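Local structure of putative short-chain dehydrogenase/reductase (5JY1) at residues 93-105 / 118-131. The protein binds NAD and is probably an oxidoreductase of the short-chain dehydrogenase/reductase family, perhaps reducing 3-oxoacyl groups carried on acyl carrier protein. Residues are numbered along the deposited sequence; the frame is centred on the assembly and turned at random.
Sequences DILVNNAFVPTPN and QTLTTSLWATWWAM. With NAD (nicotinamide-adenine-dinucleotide), chain E; EDO (1,2-ethanediol), chain G.
L95 and N97 of strand 94-97, the central strand of the Rossmann fold of this short-chain dehydrogenase, rest on helix 118-131, antiparallel to it at 170°. In the apolar packing, L95 lays CD2 against A130 CB (3.8 Å) and, more loosely, M131 CG; V101 meets the T122 methyl and turns CG2 to the adenine, 3.2 Å from NAD N7A. Elsewhere polar atoms meet carbon in van der Waals contact. V101 CG1 touches Q118 OE1, and N97 crosses T127 obliquely, its CG swung beside its backbone N (chi1 -67°); that puts OD1 over the A130 methyl and ND2 near M131 CG, while ND2 is hydrogen-bonded to N148 on the next strand.

No direct hydrogen bond joins the segments; water does the bridging. One water links N97 O to T127 OG1, a second donates to N97 OD1 and, weakly, to A126 O, and two more donate to A99 O, reaching T122 O and S123 OG. Next along the chain, N98 O accepts from the ribose hydroxyl NAD O3D at 3.0 Å. Within the helix's pi-type turn at 120-125, S123 O takes T127 N and T127 OG1 from opposite faces of its carbonyl plane, the hydroxyl at 2.9 Å.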
loop_
_atom_site.group_PDB
_atom_site.type_symbol
_atom_site.label_atom_id
_atom_site.label_comp_id
_atom_site.label_asym_id
_atom_site.label_seq_id
_atom_site.Cartn_x
_atom_site.Cartn_y
_atom_site.Cartn_z
ATOM N N ASP A 93 -30.063 0.876 6.180
ATOM C CA ASP A 93 -28.900 1.102 7.025
ATOM C C ASP A 93 -27.607 0.603 6.406
ATOM O O ASP A 93 -26.543 1.156 6.702
ATOM C CB ASP A 93 -29.097 0.403 8.373
ATOM C CG ASP A 93 -30.397 0.785 9.028
ATOM O OD1 ASP A 93 -30.421 1.838 9.698
ATOM O OD2 ASP A 93 -31.399 0.040 8.871
ATOM N N ILE A 94 -27.686 -0.419 5.553
ATOM C CA ILE A 94 -26.523 -1.163 5.074
ATOM C C ILE A 94 -26.664 -1.381 3.574
ATOM O O ILE A 94 -27.681 -1.916 3.118
ATOM C CB ILE A 94 -26.404 -2.529 5.781
ATOM C CG1 ILE A 94 -26.266 -2.373 7.298
ATOM C CG2 ILE A 94 -25.276 -3.373 5.161
ATOM C CD1 ILE A 94 -26.778 -3.593 8.065
ATOM N N LEU A 95 -25.638 -1.013 2.806
ATOM C CA LEU A 95 -25.617 -1.243 1.363
ATOM C C LEU A 95 -24.402 -2.086 0.996
ATOM O O LEU A 95 -23.280 -1.752 1.387
ATOM C CB LEU A 95 -25.580 0.079 0.594
ATOM C CG LEU A 95 -25.357 -0.013 -0.918
ATOM C CD1 LEU A 95 -26.561 -0.633 -1.625
ATOM C CD2 LEU A 95 -25.059 1.377 -1.494
ATOM N N VAL A 96 -24.628 -3.172 0.252
ATOM C CA VAL A 96 -23.552 -4.035 -0.236
ATOM C C VAL A 96 -23.608 -4.046 -1.758
ATOM O O VAL A 96 -24.602 -4.496 -2.343
ATOM C CB VAL A 96 -23.663 -5.463 0.324
ATOM C CG1 VAL A 96 -22.522 -6.337 -0.212
ATOM C CG2 VAL A 96 -23.660 -5.436 1.837
ATOM N N ASN A 97 -22.541 -3.556 -2.397
ATOM C CA ASN A 97 -22.481 -3.417 -3.855
ATOM C C ASN A 97 -21.684 -4.593 -4.403
ATOM O O ASN A 97 -20.454 -4.560 -4.464
ATOM C CB ASN A 97 -21.881 -2.070 -4.245
ATOM C CG ASN A 97 -22.788 -0.913 -3.867
ATOM O OD1 ASN A 97 -23.960 -0.885 -4.248
ATOM N ND2 ASN A 97 -22.268 0.029 -3.094
ATOM N N ASN A 98 -22.395 -5.632 -4.813
ATOM C CA ASN A 98 -21.786 -6.919 -5.095
ATOM C C ASN A 98 -21.976 -7.396 -6.531
ATOM O O ASN A 98 -21.161 -8.197 -7.003
ATOM C CB ASN A 98 -22.340 -7.959 -4.100
ATOM C CG ASN A 98 -22.102 -9.378 -4.525
ATOM O OD1 ASN A 98 -21.084 -9.981 -4.174
ATOM N ND2 ASN A 98 -23.059 -9.943 -5.255
ATOM N N ALA A 99 -22.987 -6.902 -7.248
ATOM C CA ALA A 99 -23.336 -7.432 -8.563
ATOM C C ALA A 99 -22.154 -7.378 -9.532
ATOM O O ALA A 99 -21.331 -6.461 -9.500
ATOM C CB ALA A 99 -24.523 -6.656 -9.141
ATOM N N PHE A 100 -22.100 -8.362 -10.430
ATOM C CA PHE A 100 -20.976 -8.531 -11.338
ATOM C C PHE A 100 -21.454 -9.160 -12.644
ATOM O O PHE A 100 -22.307 -10.053 -12.631
ATOM C CB PHE A 100 -19.899 -9.400 -10.671
ATOM C CG PHE A 100 -18.943 -10.041 -11.630
ATOM C CD1 PHE A 100 -17.900 -9.317 -12.174
ATOM C CD2 PHE A 100 -19.072 -11.377 -11.964
ATOM C CE1 PHE A 100 -17.011 -9.907 -13.048
ATOM C CE2 PHE A 100 -18.182 -11.971 -12.841
ATOM C CZ PHE A 100 -17.156 -11.233 -13.384
ATOM N N VAL A 101 -20.912 -8.681 -13.763
ATOM C CA VAL A 101 -21.138 -9.280 -15.081
ATOM C C VAL A 101 -19.787 -9.462 -15.765
ATOM O O VAL A 101 -19.030 -8.490 -15.904
ATOM C CB VAL A 101 -22.066 -8.423 -15.955
ATOM C CG1 VAL A 101 -22.188 -9.036 -17.334
ATOM C CG2 VAL A 101 -23.436 -8.293 -15.319
ATOM N N PRO A 102 -19.446 -10.666 -16.215
ATOM C CA PRO A 102 -18.139 -10.880 -16.844
ATOM C C PRO A 102 -18.078 -10.409 -18.290
ATOM O O PRO A 102 -19.081 -10.373 -19.007
ATOM C CB PRO A 102 -17.964 -12.401 -16.767
ATOM C CG PRO A 102 -19.365 -12.926 -16.812
ATOM C CD PRO A 102 -20.186 -11.929 -16.030
ATOM N N THR A 103 -16.870 -10.038 -18.705
ATOM C CA THR A 103 -16.517 -9.852 -20.104
ATOM C C THR A 103 -15.543 -10.949 -20.530
ATOM O O THR A 103 -14.953 -11.624 -19.676
ATOM C CB THR A 103 -15.877 -8.473 -20.343
ATOM O OG1 THR A 103 -14.697 -8.334 -19.534
ATOM C CG2 THR A 103 -16.863 -7.360 -20.016
ATOM N N PRO A 104 -15.353 -11.166 -21.834
ATOM C CA PRO A 104 -14.431 -12.221 -22.273
ATOM C C PRO A 104 -13.017 -12.020 -21.741
ATOM O O PRO A 104 -12.502 -10.902 -21.685
ATOM C CB PRO A 104 -14.475 -12.110 -23.799
ATOM C CG PRO A 104 -15.829 -11.594 -24.085
ATOM C CD PRO A 104 -16.125 -10.624 -22.975
ATOM N N ASN A 105 -12.392 -13.131 -21.349
ATOM C CA ASN A 105 -11.010 -13.141 -20.863
ATOM C C ASN A 105 -10.084 -13.105 -22.068
ATOM O O ASN A 105 -9.759 -14.135 -22.658
ATOM C CB ASN A 105 -10.745 -14.379 -20.016
ATOM C CG ASN A 105 -11.666 -14.472 -18.830
ATOM O OD1 ASN A 105 -11.941 -13.468 -18.168
ATOM N ND2 ASN A 105 -12.158 -15.677 -18.554
ATOM N N GLN A 118 -19.106 -1.613 -20.544
ATOM C CA GLN A 118 -20.006 -2.502 -19.818
ATOM C C GLN A 118 -19.502 -2.760 -18.404
ATOM O O GLN A 118 -20.289 -2.784 -17.448
ATOM C CB GLN A 118 -20.157 -3.818 -20.577
ATOM C CG GLN A 118 -21.113 -4.801 -19.937
ATOM C CD GLN A 118 -21.062 -6.156 -20.602
ATOM O OE1 GLN A 118 -20.809 -7.170 -19.951
ATOM N NE2 GLN A 118 -21.291 -6.182 -21.912
ATOM N N THR A 119 -18.190 -2.959 -18.253
ATOM C CA THR A 119 -17.637 -3.220 -16.930
ATOM C C THR A 119 -17.684 -1.974 -16.052
ATOM O O THR A 119 -18.001 -2.065 -14.862
ATOM C CB THR A 119 -16.208 -3.750 -17.057
ATOM O OG1 THR A 119 -16.237 -5.006 -17.748
ATOM C CG2 THR A 119 -15.610 -3.969 -15.695
ATOM N N LEU A 120 -17.398 -0.798 -16.618
ATOM C CA LEU A 120 -17.559 0.438 -15.854
ATOM C C LEU A 120 -19.007 0.626 -15.409
ATOM O O LEU A 120 -19.262 1.069 -14.281
ATOM C CB LEU A 120 -17.091 1.640 -16.683
ATOM C CG LEU A 120 -15.580 1.798 -16.874
ATOM C CD1 LEU A 120 -15.320 2.888 -17.893
ATOM C CD2 LEU A 120 -14.862 2.118 -15.557
ATOM N N THR A 121 -19.972 0.266 -16.263
ATOM C CA THR A 121 -21.378 0.424 -15.892
ATOM C C THR A 121 -21.769 -0.528 -14.764
ATOM O O THR A 121 -22.349 -0.103 -13.757
ATOM C CB THR A 121 -22.285 0.202 -17.103
ATOM O OG1 THR A 121 -21.958 1.139 -18.140
ATOM C CG2 THR A 121 -23.758 0.372 -16.707
ATOM N N THR A 122 -21.465 -1.825 -14.914
ATOM C CA THR A 122 -21.984 -2.807 -13.962
ATOM C C THR A 122 -21.243 -2.773 -12.633
ATOM O O THR A 122 -21.815 -3.133 -11.598
ATOM C CB THR A 122 -21.930 -4.227 -14.539
ATOM O OG1 THR A 122 -20.566 -4.607 -14.772
ATOM C CG2 THR A 122 -22.708 -4.318 -15.837
ATOM N N SER A 123 -19.979 -2.362 -12.633
ATOM C CA SER A 123 -19.232 -2.227 -11.390
ATOM C C SER A 123 -19.259 -0.792 -10.872
ATOM O O SER A 123 -19.843 -0.516 -9.818
ATOM C CB SER A 123 -17.788 -2.712 -11.584
ATOM O OG SER A 123 -17.766 -4.108 -11.842
ATOM N N LEU A 124 -18.693 0.144 -11.632
ATOM C CA LEU A 124 -18.425 1.462 -11.062
ATOM C C LEU A 124 -19.687 2.310 -10.986
ATOM O O LEU A 124 -20.023 2.829 -9.917
ATOM C CB LEU A 124 -17.338 2.171 -11.874
ATOM C CG LEU A 124 -16.838 3.495 -11.306
ATOM C CD1 LEU A 124 -16.367 3.309 -9.868
ATOM C CD2 LEU A 124 -15.709 4.049 -12.183
ATOM N N TRP A 125 -20.390 2.485 -12.111
ATOM C CA TRP A 125 -21.601 3.301 -12.093
ATOM C C TRP A 125 -22.650 2.716 -11.155
ATOM O O TRP A 125 -23.310 3.451 -10.404
ATOM C CB TRP A 125 -22.159 3.432 -13.507
ATOM C CG TRP A 125 -21.430 4.462 -14.327
ATOM C CD1 TRP A 125 -20.459 4.238 -15.264
ATOM C CD2 TRP A 125 -21.617 5.879 -14.270
ATOM N NE1 TRP A 125 -20.028 5.440 -15.799
ATOM C CE2 TRP A 125 -20.733 6.458 -15.208
ATOM C CE3 TRP A 125 -22.461 6.715 -13.527
ATOM C CZ2 TRP A 125 -20.671 7.839 -15.425
ATOM C CZ3 TRP A 125 -22.391 8.079 -13.729
ATOM C CH2 TRP A 125 -21.505 8.632 -14.678
ATOM N N ALA A 126 -22.820 1.396 -11.184
ATOM C CA ALA A 126 -23.774 0.762 -10.276
ATOM C C ALA A 126 -23.481 1.117 -8.824
ATOM O O ALA A 126 -24.403 1.396 -8.048
ATOM C CB ALA A 126 -23.741 -0.751 -10.464
ATOM N N THR A 127 -22.202 1.073 -8.431
ATOM C CA THR A 127 -21.817 1.419 -7.067
ATOM C C THR A 127 -22.072 2.893 -6.783
ATOM O O THR A 127 -22.640 3.249 -5.746
ATOM C CB THR A 127 -20.342 1.065 -6.850
ATOM O OG1 THR A 127 -20.177 -0.353 -6.942
ATOM C CG2 THR A 127 -19.854 1.533 -5.497
ATOM N N TRP A 128 -21.656 3.764 -7.705
ATOM C CA TRP A 128 -21.903 5.202 -7.597
ATOM C C TRP A 128 -23.383 5.519 -7.397
ATOM O O TRP A 128 -23.749 6.270 -6.485
ATOM C CB TRP A 128 -21.364 5.874 -8.867
ATOM C CG TRP A 128 -21.687 7.341 -9.133
ATOM C CD1 TRP A 128 -22.754 7.832 -9.827
ATOM C CD2 TRP A 128 -20.867 8.475 -8.809
ATOM N NE1 TRP A 128 -22.671 9.203 -9.922
ATOM C CE2 TRP A 128 -21.517 9.620 -9.306
ATOM C CE3 TRP A 128 -19.640 8.628 -8.154
ATOM C CZ2 TRP A 128 -20.992 10.904 -9.151
ATOM C CZ3 TRP A 128 -19.126 9.900 -7.995
ATOM C CH2 TRP A 128 -19.795 11.019 -8.488
ATOM N N TRP A 129 -24.250 4.964 -8.253
ATOM C CA TRP A 129 -25.677 5.259 -8.159
ATOM C C TRP A 129 -26.261 4.740 -6.852
ATOM O O TRP A 129 -27.067 5.419 -6.205
ATOM C CB TRP A 129 -26.421 4.635 -9.339
ATOM C CG TRP A 129 -26.212 5.325 -10.643
ATOM C CD1 TRP A 129 -26.075 6.666 -10.851
ATOM C CD2 TRP A 129 -26.114 4.703 -11.930
ATOM N NE1 TRP A 129 -25.905 6.921 -12.199
ATOM C CE2 TRP A 129 -25.922 5.731 -12.879
ATOM C CE3 TRP A 129 -26.162 3.376 -12.369
ATOM C CZ2 TRP A 129 -25.786 5.473 -14.240
ATOM C CZ3 TRP A 129 -26.029 3.122 -13.729
ATOM C CH2 TRP A 129 -25.843 4.167 -14.646
ATOM N N ALA A 130 -25.875 3.529 -6.453
ATOM C CA ALA A 130 -26.458 2.960 -5.244
ATOM C C ALA A 130 -25.975 3.696 -4.003
ATOM O O ALA A 130 -26.763 3.941 -3.083
ATOM C CB ALA A 130 -26.134 1.471 -5.159
ATOM N N MET A 131 -24.687 4.059 -3.956
ATOM C CA MET A 131 -24.177 4.827 -2.816
ATOM C C MET A 131 -24.912 6.149 -2.657
ATOM O O MET A 131 -25.313 6.517 -1.548
ATOM C CB MET A 131 -22.679 5.080 -2.978
ATOM C CG MET A 131 -21.863 3.830 -2.790
ATOM S SD MET A 131 -20.103 4.076 -3.109
ATOM C CE MET A 131 -19.715 5.353 -1.947
HETATM P PA NAD E . -21.427 -14.190 -9.368
HETATM O O1A NAD E . -21.187 -14.175 -10.847
HETATM O O2A NAD E . -21.426 -15.587 -8.766
HETATM O O5B NAD E . -22.859 -13.418 -8.987
HETATM C C5B NAD E . -23.108 -12.226 -9.647
HETATM C C4B NAD E . -24.581 -11.771 -9.292
HETATM O O4B NAD E . -24.781 -10.604 -9.804
HETATM C C3B NAD E . -25.583 -12.743 -10.007
HETATM O O3B NAD E . -26.574 -13.149 -9.113
HETATM C C2B NAD E . -26.140 -11.893 -11.123
HETATM O O2B NAD E . -27.486 -12.405 -11.577
HETATM C C1B NAD E . -26.201 -10.703 -10.555
HETATM N N9A NAD E . -26.276 -9.647 -11.549
HETATM C C8A NAD E . -25.633 -9.621 -12.718
HETATM N N7A NAD E . -25.963 -8.506 -13.338
HETATM C C5A NAD E . -26.813 -7.838 -12.554
HETATM C C6A NAD E . -27.463 -6.617 -12.743
HETATM N N6A NAD E . -27.492 -5.600 -13.785
HETATM N N1A NAD E . -28.271 -6.155 -11.808
HETATM C C2A NAD E . -28.467 -6.881 -10.657
HETATM N N3A NAD E . -27.848 -8.071 -10.468
HETATM C C4A NAD E . -27.006 -8.540 -11.443
HETATM O O3 NAD E . -20.260 -13.260 -8.663
HETATM P PN NAD E . -19.301 -13.611 -7.391
HETATM O O1N NAD E . -18.204 -14.562 -7.844
HETATM O O2N NAD E . -20.056 -14.231 -6.200
HETATM O O5D NAD E . -18.574 -12.188 -6.957
HETATM C C5D NAD E . -19.342 -11.209 -6.258
HETATM C C4D NAD E . -18.480 -9.924 -6.024
HETATM O O4D NAD E . -17.282 -10.252 -5.544
HETATM C C3D NAD E . -18.226 -9.248 -7.375
HETATM O O3D NAD E . -18.211 -7.906 -7.251
HETATM C C2D NAD E . -16.821 -9.767 -7.764
HETATM O O2D NAD E . -16.255 -8.821 -8.763
HETATM C C1D NAD E . -16.176 -9.781 -6.617
HETATM N N1N NAD E . -15.081 -10.739 -6.596
HETATM C C2N NAD E . -15.320 -12.069 -6.442
HETATM C C3N NAD E . -14.268 -12.988 -6.425
HETATM C C7N NAD E . -14.522 -14.469 -6.260
HETATM O O7N NAD E . -13.596 -15.240 -6.061
HETATM N N7N NAD E . -15.835 -14.977 -6.339
HETATM C C4N NAD E . -12.980 -12.540 -6.566
HETATM C C5N NAD E . -12.737 -11.220 -6.713
HETATM C C6N NAD E . -13.798 -10.303 -6.724
HETATM C C1 EDO G . -14.714 -10.163 -16.176
HETATM O O1 EDO G . -14.920 -8.778 -16.493
HETATM C C2 EDO G . -13.587 -10.294 -15.155
HETATM O O2 EDO G . -13.730 -11.523 -14.428
HETATM O O HOH W 1 -18.708 -2.374 -5.363
HETATM O O HOH W 2 -24.895 -1.213 -6.742
HETATM O O HOH W 3 -21.718 -3.752 -8.939
HETATM O O HOH W 4 -18.644 -6.050 -10.210
HETATM O O HOH W 5 -16.958 -7.029 -15.177
HETATM O O HOH W 6 -19.408 -6.141 -17.292
#